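Local coordinates for protein endo-1,4-b-d-mannanase (Trichoderma reesei, PDB 1QNR) that probably hydrolyses internal beta-1,4-mannosidic linkages of mannan polysaccharides, as a fungal endo-mannanase of glycoside hydrolase family 5, at residues 69-74 with 79-84; 143-148 with 188-193. One frame throughout, in Å; residues are numbered along the deposited sequence. Where two conformers were deposited one is given.

Interaction 1. Residues 69-74 with 79-84; sequences QIWFQK and GSTINT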
ATOM      1  N   GLN A  69       8.233 -23.206  -2.671  1.00 17.65           N
ATOM      2  CA  GLN A  69       8.321 -21.808  -2.262  1.00 17.03           C
ATOM      3  C   GLN A  69       7.512 -20.883  -3.200  1.00 15.48           C
ATOM      4  O   GLN A  69       7.490 -21.192  -4.411  1.00 16.41           O
ATOM      5  CB  GLN A  69       9.803 -21.399  -2.276  1.00 23.16           C
ATOM      6  CG  GLN A  69      10.584 -22.242  -1.247  1.00 26.60           C
ATOM      7  CD  GLN A  69      10.176 -21.729   0.109  1.00 30.19           C
ATOM      8  OE1 GLN A  69      10.120 -20.512   0.292  1.00 33.57           O
ATOM      9  NE2 GLN A  69       9.833 -22.612   1.023  1.00 32.90           N
ATOM     10  N   ILE A  70       6.903 -19.862  -2.664  1.00 14.76           N
ATOM     11  CA  ILE A  70       6.086 -18.951  -3.504  1.00 14.00           C
ATOM     12  C   ILE A  70       6.987 -17.976  -4.272  1.00 12.19           C
ATOM     13  O   ILE A  70       7.980 -17.427  -3.737  1.00 14.88           O
ATOM     14  CB  ILE A  70       5.149 -18.148  -2.569  1.00 14.68           C
ATOM     15  CG1 ILE A  70       4.219 -19.086  -1.769  1.00 18.12           C
ATOM     16  CG2 ILE A  70       4.295 -17.142  -3.359  1.00 14.44           C
ATOM     17  CD1 ILE A  70       3.552 -20.113  -2.614  1.00 20.48           C
ATOM     18  N   TRP A  71       6.608 -17.742  -5.533  1.00 10.51           N
ATOM     19  CA  TRP A  71       7.199 -16.695  -6.371  1.00 10.16           C
ATOM     20  C   TRP A  71       6.185 -16.220  -7.406  1.00 10.24           C
ATOM     21  O   TRP A  71       5.455 -17.101  -7.920  1.00 10.78           O
ATOM     22  CB  TRP A  71       8.534 -17.173  -7.042  1.00 12.04           C
ATOM     23  CG  TRP A  71       8.400 -18.347  -7.969  1.00 11.40           C
ATOM     24  CD1 TRP A  71       8.222 -19.657  -7.575  1.00 13.29           C
ATOM     25  CD2 TRP A  71       8.452 -18.358  -9.405  1.00 12.63           C
ATOM     26  NE1 TRP A  71       8.186 -20.460  -8.700  1.00 14.23           N
ATOM     27  CE2 TRP A  71       8.292 -19.701  -9.845  1.00 13.39           C
ATOM     28  CE3 TRP A  71       8.566 -17.330 -10.383  1.00 11.49           C
ATOM     29  CZ2 TRP A  71       8.293 -20.010 -11.201  1.00 15.02           C
ATOM     30  CZ3 TRP A  71       8.563 -17.644 -11.750  1.00 14.48           C
ATOM     31  CH2 TRP A  71       8.433 -18.992 -12.139  1.00 14.83           C
ATOM     32  N   PHE A  72       6.087 -14.877  -7.669  1.00  9.10           N
ATOM     33  CA  PHE A  72       5.101 -14.430  -8.665  1.00  9.33           C
ATOM     34  C   PHE A  72       5.813 -14.145 -10.008  1.00  9.81           C
ATOM     35  O   PHE A  72       5.131 -14.260 -11.046  1.00 10.18           O
ATOM     36  CB  PHE A  72       4.366 -13.189  -8.182  1.00  9.57           C
ATOM     37  CG  PHE A  72       3.462 -13.371  -6.933  1.00  8.38           C
ATOM     38  CD1 PHE A  72       3.097 -14.637  -6.464  1.00  9.02           C
ATOM     39  CD2 PHE A  72       2.968 -12.251  -6.273  1.00  9.49           C
ATOM     40  CE1 PHE A  72       2.269 -14.743  -5.322  1.00  8.05           C
ATOM     41  CE2 PHE A  72       2.144 -12.342  -5.142  1.00  8.57           C
ATOM     42  CZ  PHE A  72       1.803 -13.613  -4.692  1.00  7.98           C
ATOM     43  N   GLN A  73       7.076 -13.736 -10.038  1.00  8.55           N
ATOM     44  CA  GLN A  73       7.740 -13.402 -11.322  1.00  9.58           C
ATOM     45  C   GLN A  73       9.248 -13.660 -11.197  1.00  9.49           C
ATOM     46  O   GLN A  73       9.848 -13.265 -10.163  1.00 10.21           O
ATOM     47  CB  GLN A  73       7.438 -11.896 -11.611  1.00  7.88           C
ATOM     48  CG  GLN A  73       8.110 -11.415 -12.926  1.00 10.19           C
ATOM     49  CD  GLN A  73       7.735 -10.018 -13.310  1.00  9.21           C
ATOM     50  OE1 GLN A  73       7.406  -9.668 -14.467  1.00 10.62           O
ATOM     51  NE2 GLN A  73       7.803  -9.013 -12.372  1.00  9.83           N
ATOM     52  N   LYS A  74       9.829 -14.264 -12.275  1.00 11.06           N
ATOM     53  CA  LYS A  74      11.294 -14.461 -12.348  1.00 11.36           C
ATOM     54  C   LYS A  74      11.797 -13.505 -13.430  1.00 10.55           C
ATOM     55  O   LYS A  74      11.308 -13.527 -14.575  1.00 13.27           O
ATOM     56  CB  LYS A  74      11.581 -15.925 -12.728  1.00 11.95           C
ATOM     57  CG  LYS A  74      13.112 -16.061 -13.004  1.00 17.44           C
ATOM     58  CD  LYS A  74      13.518 -17.497 -13.367  1.00 23.40           C
ATOM     59  CE  LYS A  74      14.957 -17.461 -13.911  1.00 27.86           C
ATOM     60  NZ  LYS A  74      15.360 -18.773 -14.537  1.00 30.27           N
ATOM     61  N   GLY A  79      14.754 -13.781 -20.841  1.00 16.61           N
ATOM     62  CA  GLY A  79      13.333 -14.109 -20.873  1.00 16.72           C
ATOM     63  C   GLY A  79      12.802 -14.315 -19.442  1.00 17.43           C
ATOM     64  O   GLY A  79      13.194 -15.203 -18.715  1.00 18.90           O
ATOM     65  N   SER A  80      11.810 -13.490 -19.154  1.00 15.28           N
ATOM     66  CA  SER A  80      11.245 -13.499 -17.780  1.00 13.60           C
ATOM     67  C   SER A  80      10.002 -14.380 -17.788  1.00 15.21           C
ATOM     68  O   SER A  80       9.398 -14.583 -18.850  1.00 16.18           O
ATOM     69  CB  SER A  80      10.903 -12.060 -17.386  1.00 15.37           C
ATOM     70  OG  SER A  80      12.126 -11.311 -17.273  1.00 14.46           O
ATOM     71  N   THR A  81       9.615 -14.871 -16.599  1.00 13.19           N
ATOM     72  CA  THR A  81       8.456 -15.733 -16.505  1.00 14.88           C
ATOM     73  C   THR A  81       7.494 -15.203 -15.382  1.00 12.94           C
ATOM     74  O   THR A  81       7.966 -14.940 -14.276  1.00 14.61           O
ATOM     75  CB  THR A  81       8.928 -17.138 -16.047  1.00 17.62           C
ATOM     76  OG1 THR A  81       9.844 -17.686 -17.057  1.00 20.62           O
ATOM     77  CG2 THR A  81       7.683 -18.057 -16.071  1.00 19.49           C
ATOM     78  N   ILE A  82       6.215 -15.173 -15.667  1.00 10.78           N
ATOM     79  CA  ILE A  82       5.180 -14.775 -14.665  1.00  9.77           C
ATOM     80  C   ILE A  82       4.536 -16.072 -14.205  1.00 11.41           C
ATOM     81  O   ILE A  82       4.037 -16.852 -15.046  1.00 13.58           O
ATOM     82  CB  ILE A  82       4.166 -13.744 -15.227  1.00 10.85           C
ATOM     83  CG1 ILE A  82       4.896 -12.431 -15.540  1.00 10.81           C
ATOM     84  CG2 ILE A  82       3.007 -13.512 -14.189  1.00 12.41           C
ATOM     85  CD1 ILE A  82       4.124 -11.424 -16.347  1.00 11.69           C
ATOM     86  N   ASN A  83       4.558 -16.394 -12.900  1.00 10.43           N
ATOM     87  CA  ASN A  83       4.039 -17.655 -12.375  1.00 10.33           C
ATOM     88  C   ASN A  83       2.563 -17.636 -11.995  1.00 12.79           C
ATOM     89  O   ASN A  83       2.190 -16.985 -11.009  1.00 12.13           O
ATOM     90  CB  ASN A  83       4.884 -18.045 -11.127  1.00 11.38           C
ATOM     91  CG  ASN A  83       4.577 -19.443 -10.602  1.00 11.31           C
ATOM     92  OD1 ASN A  83       3.886 -20.241 -11.291  1.00 13.82           O
ATOM     93  ND2 ASN A  83       5.030 -19.716  -9.384  1.00 12.14           N
ATOM     94  N   THR A  84       1.762 -18.334 -12.807  1.00 13.96           N
ATOM     95  CA  THR A  84       0.334 -18.456 -12.539  1.00 13.94           C
ATOM     96  C   THR A  84      -0.033 -19.808 -11.975  1.00 14.19           C
ATOM     97  O   THR A  84      -1.225 -20.134 -11.847  1.00 16.90           O
ATOM     98  CB  THR A  84      -0.547 -18.169 -13.786  1.00 16.72           C
ATOM     99  OG1 THR A  84      -0.243 -19.186 -14.768  1.00 19.86           O
ATOM    100  CG2 THR A  84      -0.237 -16.782 -14.351  1.00 19.56           C
TER
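N83 lies against one face of the W71 indole, its CB 3.6 Å from the centroid of the six-membered ring and 6° off the ring normal, a CH-pi contact. The amide follows over the same face, ring and amide planes 30° apart, and N83 ND2 turns to the backbone of the same tryptophan, donating to W71 O at 3.0 Å. CG of N83 stands anti to the backbone N (chi1 -172°), which carries the amide out over the indole toward this carbonyl. At the indole edge, CZ3 of W71 passes 3.7 Å from T81 O. T81 O accepts K74 N at 2.8 Å, while T81 N donates to K74 O at 3.0 Å. K74 and T81 are thus the hydrogen-bonded pair of an antiparallel beta hairpin, followed by Q73 and I82 as a non-hydrogen-bonded pair; beyond them N83 N reaches F72 O at 2.9 Å from well above the carbonyl plane. The hairpin belongs to a long excursion between barrel strand 52-54 and helix 90-102, and strand 60-61 runs alongside strand 73-74 to complete a small mixed sheet. Replacing W71 with an alanine would probably leave the N83 amide without the flat surface it rests on. In the second shell, D87 takes another N-H of N83 ND2 and G85 N donates to N83 OD1, fixing the amide's rotation; D60 holds Q73 NE2.

Interaction 2. Residues 143-148 with 188-193; sequences QYRKYV and SQYVKS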
ATOM      1  N   GLN A 143       8.867  -5.225 -19.056  1.00 10.17           N
ATOM      2  CA  GLN A 143       8.492  -6.348 -18.189  1.00  9.05           C
ATOM      3  C   GLN A 143       7.610  -5.925 -17.026  1.00  9.35           C
ATOM      4  O   GLN A 143       6.605  -6.655 -16.756  1.00  9.13           O
ATOM      5  CB  GLN A 143       9.748  -7.128 -17.708  1.00  9.17           C
ATOM      6  CG  GLN A 143       9.391  -8.422 -16.998  1.00  9.17           C
ATOM      7  CD  GLN A 143       8.662  -9.445 -17.839  1.00 10.20           C
ATOM      8  OE1 GLN A 143       8.908  -9.556 -19.062  1.00 12.80           O
ATOM      9  NE2 GLN A 143       7.750 -10.256 -17.275  1.00 10.50           N
ATOM     10  N   TYR A 144       7.860  -4.803 -16.370  1.00  8.85           N
ATOM     11  CA  TYR A 144       6.969  -4.287 -15.296  1.00  8.86           C
ATOM     12  C   TYR A 144       5.550  -4.140 -15.842  1.00  8.31           C
ATOM     13  O   TYR A 144       4.562  -4.530 -15.143  1.00  8.96           O
ATOM     14  CB  TYR A 144       7.513  -2.967 -14.740  1.00  8.19           C
ATOM     15  CG  TYR A 144       6.578  -2.184 -13.833  1.00  6.91           C
ATOM     16  CD1 TYR A 144       6.329  -2.572 -12.493  1.00  8.15           C
ATOM     17  CD2 TYR A 144       5.993  -0.995 -14.292  1.00  8.39           C
ATOM     18  CE1 TYR A 144       5.450  -1.832 -11.692  1.00  8.74           C
ATOM     19  CE2 TYR A 144       5.147  -0.226 -13.473  1.00  8.94           C
ATOM     20  CZ  TYR A 144       4.858  -0.683 -12.181  1.00  7.64           C
ATOM     21  OH  TYR A 144       3.999   0.133 -11.429  1.00  8.65           O
ATOM     22  N   ARG A 145       5.394  -3.541 -17.043  1.00  8.72           N
ATOM     23  CA  ARG A 145       4.017  -3.387 -17.565  1.00  8.43           C
ATOM     24  C   ARG A 145       3.389  -4.738 -17.951  1.00  9.62           C
ATOM     25  O   ARG A 145       2.148  -4.908 -17.795  1.00  9.79           O
ATOM     26  CB  ARG A 145       3.964  -2.419 -18.793  1.00 10.18           C
ATOM     27  CG  ARG A 145       4.452  -1.009 -18.398  0.70 11.82           C
ATOM     28  CD  ARG A 145       4.339  -0.120 -19.672  0.70 15.71           C
ATOM     29  NE  ARG A 145       4.310   1.253 -19.248  0.70 16.78           N
ATOM     30  CZ  ARG A 145       3.636   2.288 -19.684  0.70 14.47           C
ATOM     31  NH1 ARG A 145       3.952   3.410 -19.017  0.70 14.98           N
ATOM     32  NH2 ARG A 145       2.720   2.221 -20.703  0.70 12.84           N
ATOM     33  N   LYS A 146       4.187  -5.718 -18.383  1.00  9.03           N
ATOM     34  CA  LYS A 146       3.618  -7.059 -18.645  1.00 10.61           C
ATOM     35  C   LYS A 146       3.139  -7.659 -17.321  1.00 10.96           C
ATOM     36  O   LYS A 146       2.065  -8.306 -17.282  1.00 11.11           O
ATOM     37  CB  LYS A 146       4.678  -7.992 -19.268  1.00 12.72           C
ATOM     38  CG  LYS A 146       4.982  -7.778 -20.735  0.50 14.14           C
ATOM     39  CD  LYS A 146       5.946  -8.883 -21.244  0.50 16.36           C
ATOM     40  CE  LYS A 146       5.284 -10.225 -21.307  0.50 21.31           C
ATOM     41  NZ  LYS A 146       5.927 -11.169 -22.284  0.50 25.27           N
ATOM     42  N   TYR A 147       3.862  -7.418 -16.213  1.00  9.06           N
ATOM     43  CA  TYR A 147       3.393  -7.944 -14.890  1.00  9.71           C
ATOM     44  C   TYR A 147       2.182  -7.202 -14.386  1.00  9.64           C
ATOM     45  O   TYR A 147       1.217  -7.861 -13.939  1.00  9.50           O
ATOM     46  CB  TYR A 147       4.611  -7.804 -13.868  1.00  9.27           C
ATOM     47  CG  TYR A 147       4.201  -8.438 -12.544  1.00  8.14           C
ATOM     48  CD1 TYR A 147       4.062  -9.846 -12.478  1.00  8.75           C
ATOM     49  CD2 TYR A 147       3.929  -7.668 -11.419  1.00  8.49           C
ATOM     50  CE1 TYR A 147       3.629 -10.457 -11.310  1.00  8.89           C
ATOM     51  CE2 TYR A 147       3.495  -8.288 -10.233  1.00  8.00           C
ATOM     52  CZ  TYR A 147       3.300  -9.642 -10.223  1.00  8.33           C
ATOM     53  OH  TYR A 147       2.834 -10.278  -9.033  1.00  9.37           O
ATOM     54  N   VAL A 148       2.102  -5.892 -14.514  1.00  8.46           N
ATOM     55  CA  VAL A 148       0.878  -5.120 -14.225  1.00  8.85           C
ATOM     56  C   VAL A 148      -0.301  -5.736 -14.985  1.00  9.99           C
ATOM     57  O   VAL A 148      -1.408  -5.912 -14.405  1.00 10.79           O
ATOM     58  CB  VAL A 148       1.072  -3.622 -14.565  1.00  9.24           C
ATOM     59  CG1 VAL A 148      -0.252  -2.852 -14.481  1.00 10.45           C
ATOM     60  CG2 VAL A 148       2.096  -2.954 -13.640  1.00  9.30           C
ATOM     61  N   SER A 188      -0.038   5.147 -14.653  1.00  8.14           N
ATOM     62  CA  SER A 188      -1.474   5.189 -14.193  1.00  8.50           C
ATOM     63  C   SER A 188      -2.393   5.265 -15.404  1.00  9.12           C
ATOM     64  O   SER A 188      -3.479   4.710 -15.347  1.00  9.05           O
ATOM     65  CB  SER A 188      -1.717   6.317 -13.194  1.00  8.08           C
ATOM     66  OG  SER A 188      -1.391   7.652 -13.725  1.00  9.62           O
ATOM     67  N   GLN A 189      -2.045   6.013 -16.470  1.00  9.16           N
ATOM     68  CA  GLN A 189      -2.844   5.944 -17.714  1.00  9.39           C
ATOM     69  C   GLN A 189      -2.915   4.531 -18.245  1.00  8.74           C
ATOM     70  O   GLN A 189      -4.027   4.072 -18.684  1.00 10.75           O
ATOM     71  CB  GLN A 189      -2.253   6.875 -18.827  1.00 10.96           C
ATOM     72  CG  GLN A 189      -2.449   8.352 -18.589  1.00 12.82           C
ATOM     73  CD  GLN A 189      -1.693   9.206 -19.624  1.00 17.32           C
ATOM     74  OE1 GLN A 189      -1.226   8.684 -20.658  1.00 22.05           O
ATOM     75  NE2 GLN A 189      -1.634  10.485 -19.351  1.00 16.05           N
ATOM     76  N   TYR A 190      -1.828   3.745 -18.210  1.00  8.40           N
ATOM     77  CA  TYR A 190      -1.875   2.337 -18.666  1.00  8.52           C
ATOM     78  C   TYR A 190      -2.797   1.511 -17.808  1.00  8.61           C
ATOM     79  O   TYR A 190      -3.623   0.706 -18.330  1.00  8.04           O
ATOM     80  CB  TYR A 190      -0.432   1.775 -18.659  1.00  9.71           C
ATOM     81  CG  TYR A 190      -0.335   0.314 -19.066  1.00  9.40           C
ATOM     82  CD1 TYR A 190      -0.796  -0.061 -20.340  1.00 11.32           C
ATOM     83  CD2 TYR A 190       0.153  -0.716 -18.266  1.00 10.36           C
ATOM     84  CE1 TYR A 190      -0.806  -1.392 -20.806  1.00 13.21           C
ATOM     85  CE2 TYR A 190       0.235  -2.039 -18.693  1.00 11.20           C
ATOM     86  CZ  TYR A 190      -0.295  -2.342 -19.941  1.00 12.18           C
ATOM     87  OH  TYR A 190      -0.274  -3.695 -20.350  1.00 13.96           O
ATOM     88  N   VAL A 191      -2.740   1.647 -16.481  1.00  9.37           N
ATOM     89  CA  VAL A 191      -3.653   0.868 -15.611  1.00  9.25           C
ATOM     90  C   VAL A 191      -5.105   1.218 -15.925  1.00  9.36           C
ATOM     91  O   VAL A 191      -5.953   0.283 -16.059  1.00  9.70           O
ATOM     92  CB  VAL A 191      -3.372   1.138 -14.098  1.00  9.45           C
ATOM     93  CG1 VAL A 191      -4.361   0.374 -13.181  1.00  9.63           C
ATOM     94  CG2 VAL A 191      -1.950   0.684 -13.733  1.00  9.40           C
ATOM     95  N   LYS A 192      -5.426   2.499 -16.115  1.00  9.77           N
ATOM     96  CA  LYS A 192      -6.811   2.896 -16.463  1.00  9.72           C
ATOM     97  C   LYS A 192      -7.248   2.316 -17.808  1.00  9.45           C
ATOM     98  O   LYS A 192      -8.471   2.048 -18.030  1.00 11.83           O
ATOM     99  CB  LYS A 192      -6.987   4.423 -16.436  1.00 11.90           C
ATOM    100  CG  LYS A 192      -6.825   5.017 -15.014  1.00 13.15           C
ATOM    101  CD  LYS A 192      -8.015   4.692 -14.115  1.00 12.75           C
ATOM    102  CE  LYS A 192      -8.051   5.668 -12.918  1.00 15.64           C
ATOM    103  NZ  LYS A 192      -9.144   5.378 -11.937  1.00 16.20           N
ATOM    104  N   SER A 193      -6.299   2.068 -18.731  1.00  9.56           N
ATOM    105  CA  SER A 193      -6.643   1.465 -20.048  1.00  8.74           C
ATOM    106  C   SER A 193      -6.962  -0.013 -19.941  1.00 10.04           C
ATOM    107  O   SER A 193      -7.573  -0.599 -20.869  1.00 11.79           O
ATOM    108  CB  SER A 193      -5.460   1.646 -21.051  1.00 10.98           C
ATOM    109  OG  SER A 193      -4.382   0.694 -20.927  1.00 12.12           O
TER
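The carbonyl oxygen of Y190, whose ring spans the gap to R145 and V148, is gripped by the hydroxyl of S193, S193 OG to Y190 O 2.7 Å, in the carbonyl plane and on a lone pair; S193 N adds a weak bond to the same atom. Both bonds stay within 188-193, while the contact with the other helix has no hydrogen bond; it is van der Waals packing that includes a carbonyl oxygen and a guanidinium face. The CG of Y190 is anti to the backbone N (chi1 178°), a torsion that sends the ring out across the interface. There its edge meets the backbone of helix 138-155, with Y190 CE2 3.6 Å from R145 O; Y190 CE2 also touches R145 CB at 3.7 Å. In the conformer given, and so less certainly, the guanidinium of R145 has a face over Y190 CB, and NH1 is bonded to the S186 hydroxyl. Deeper in, V148 CG1 meets V191 CG2 at 4.0 Å, the two valines crossing at about a right angle, and V191 also rests on V200 of strand 199-201. The axes of 143-148 and 188-193 approach to 11.2 Å and cross at -33°, a wide spacing that the tyrosine ring bridges on the outer side. Helix 138-155 leads into strand 161-165, helix 178-194 follows it, and both run in roughly the same direction: neighbouring helices packed around the parallel strands of a TIM barrel, the fold of family 5.

How the interactions relate
Helix 138-155 is common ground: interaction 1 sits against it, and interaction 2 joins it to helix 178-194. Q143 NE2 probably donates to Q73 OE1 at 2.9 Å, and Y147 OH lies 3.4 Å from F72 CD2, so residues of 143-148 that take no part in the helix pairing receive the hairpin. Both contacts are partly buried, but interaction 1 is local, closed within a loop excursion and lying farther from the chain centre, whereas interaction 2 spans some forty residues of the barrel. Their chemistry differs accordingly: main-chain and amide hydrogen bonds with a CH-pi contact on an indole face in the hairpin; packing without hydrogen bonds, valine on valine and a tyrosine against an arginine, between the helices.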